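Local coordinates for salt-tolerant glutaminase (Micrococcus luteus, PDB 3AGD) that catalyses the hydrolysis of L-glutamine to L-glutamate and ammonia, and belongs to the glutaminase family, at the interface of chains A and B. Sequence-based numbering; all coordinates share one arbitrary frame. Chains: chain A/B, Salt-tolerant glutaminase.

The interface of chains A and B. Residues chain A 347-348, 352, 428, 431-432; chain B 1, 3.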
loop_
_atom_site.group_PDB
_atom_site.type_symbol
_atom_site.label_atom_id
_atom_site.label_comp_id
_atom_site.label_asym_id
_atom_site.label_seq_id
_atom_site.Cartn_x
_atom_site.Cartn_y
_atom_site.Cartn_z
ATOM N N LEU A 347 19.762 -15.570 9.551
ATOM C CA LEU A 347 20.386 -16.009 10.788
ATOM C C LEU A 347 20.021 -17.456 11.086
ATOM O O LEU A 347 20.887 -18.272 11.402
ATOM C CB LEU A 347 19.958 -15.109 11.947
ATOM C CG LEU A 347 20.440 -13.657 11.849
ATOM C CD1 LEU A 347 19.958 -12.891 13.058
ATOM C CD2 LEU A 347 21.959 -13.614 11.761
ATOM N N THR A 348 18.738 -17.777 10.976
ATOM C CA THR A 348 18.275 -19.135 11.233
ATOM C C THR A 348 18.868 -20.129 10.239
ATOM O O THR A 348 19.244 -21.244 10.612
ATOM C CB THR A 348 16.732 -19.222 11.167
ATOM O OG1 THR A 348 16.171 -18.523 12.283
ATOM C CG2 THR A 348 16.271 -20.668 11.220
ATOM N N THR A 352 23.202 -22.921 13.140
ATOM C CA THR A 352 24.108 -22.991 14.279
ATOM C C THR A 352 23.474 -23.709 15.465
ATOM O O THR A 352 24.132 -23.943 16.479
ATOM C CB THR A 352 24.546 -21.584 14.736
ATOM O OG1 THR A 352 23.406 -20.860 15.217
ATOM C CG2 THR A 352 25.176 -20.820 13.579
ATOM N N GLY A 428 17.208 -11.989 17.559
ATOM C CA GLY A 428 17.907 -12.965 16.741
ATOM C C GLY A 428 19.364 -13.071 17.156
ATOM O O GLY A 428 19.934 -14.160 17.168
ATOM N N ARG A 431 19.784 -14.997 20.481
ATOM C CA ARG A 431 19.641 -16.427 20.251
ATOM C C ARG A 431 20.888 -17.020 19.608
ATOM O O ARG A 431 21.302 -18.126 19.958
ATOM C CB ARG A 431 18.400 -16.690 19.393
ATOM C CG ARG A 431 17.119 -16.251 20.093
ATOM C CD ARG A 431 15.852 -16.570 19.321
ATOM N NE ARG A 431 14.686 -16.253 20.142
ATOM C CZ ARG A 431 13.462 -16.728 19.938
ATOM N NH1 ARG A 431 13.226 -17.550 18.924
ATOM N NH2 ARG A 431 12.480 -16.401 20.769
ATOM N N LEU A 432 21.487 -16.291 18.672
ATOM C CA LEU A 432 22.707 -16.757 18.023
ATOM C C LEU A 432 23.744 -16.959 19.119
ATOM O O LEU A 432 24.440 -17.978 19.156
ATOM C CB LEU A 432 23.231 -15.717 17.033
ATOM C CG LEU A 432 23.065 -15.993 15.540
ATOM C CD1 LEU A 432 23.711 -14.872 14.742
ATOM C CD2 LEU A 432 23.701 -17.328 15.196
ATOM N N MET B 1 19.448 -21.824 16.861
ATOM C CA MET B 1 18.498 -20.767 17.316
ATOM C C MET B 1 17.146 -20.928 16.636
ATOM O O MET B 1 17.077 -21.200 15.435
ATOM C CB MET B 1 19.048 -19.383 16.974
ATOM C CG MET B 1 19.100 -19.109 15.477
ATOM S SD MET B 1 19.475 -17.391 15.083
ATOM C CE MET B 1 17.852 -16.632 15.322
ATOM N N HIS B 3 13.515 -19.450 15.265
ATOM C CA HIS B 3 13.058 -18.197 14.683
ATOM C C HIS B 3 12.172 -17.481 15.698
ATOM O O HIS B 3 11.299 -18.094 16.309
ATOM C CB HIS B 3 12.279 -18.496 13.402
ATOM C CG HIS B 3 12.261 -17.361 12.425
ATOM N ND1 HIS B 3 11.593 -16.180 12.663
ATOM C CD2 HIS B 3 12.836 -17.232 11.207
ATOM C CE1 HIS B 3 11.756 -15.372 11.632
ATOM N NE2 HIS B 3 12.506 -15.984 10.733
#
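B:Met1 meets A:Leu347, A:Gly428 and A:Leu432 through a side chain that leaves its backbone with CG lying between the N and the carbonyl carbon (chi1 68°), runs nearly straight through chi2, and then folds at the thioether (chi3 -80°). This path drops the sulfur into the groove between helices 337-349 and 419-434 of chain A. There SD lies 3.9 Å from CG of A:Leu432 and equally close to CB of A:Leu347, one from each helix. The bend turns the terminal methyl along helix 419-434, where CE rests 3.9 Å from CA of A:Gly428, a position with no side chain to stand in its way, and 3.7 Å from that residue's carbonyl O. Nearer the backbone, CB of B:Met1 packs against CB of A:Arg431 at 3.7 Å.

Beyond this methylene the arginine stretches out from CG to NE toward B:His3, bringing its guanidinium NH1 to 3.3 Å from the backbone O of B:His3, a polar approach rather than a clear hydrogen bond. On the other helix, A:Thr348 presents its hydroxyl OG1 3.7 Å from CD2 of the B:His3 imidazole, the two side chains crossing at about a right angle.

An alanine in place of B:Met1 would probably open a gap between the two helices, leaving A:Leu347 and A:Leu432 without the thioether that both touch. The patch is thus a small, mainly apolar plug-in-groove contact, repeated by the two-fold symmetry, in which the N-terminal segment of one subunit is held against the C-terminal region of the other; it is likely to contribute to subunit association in this homotetrameric glutaminase.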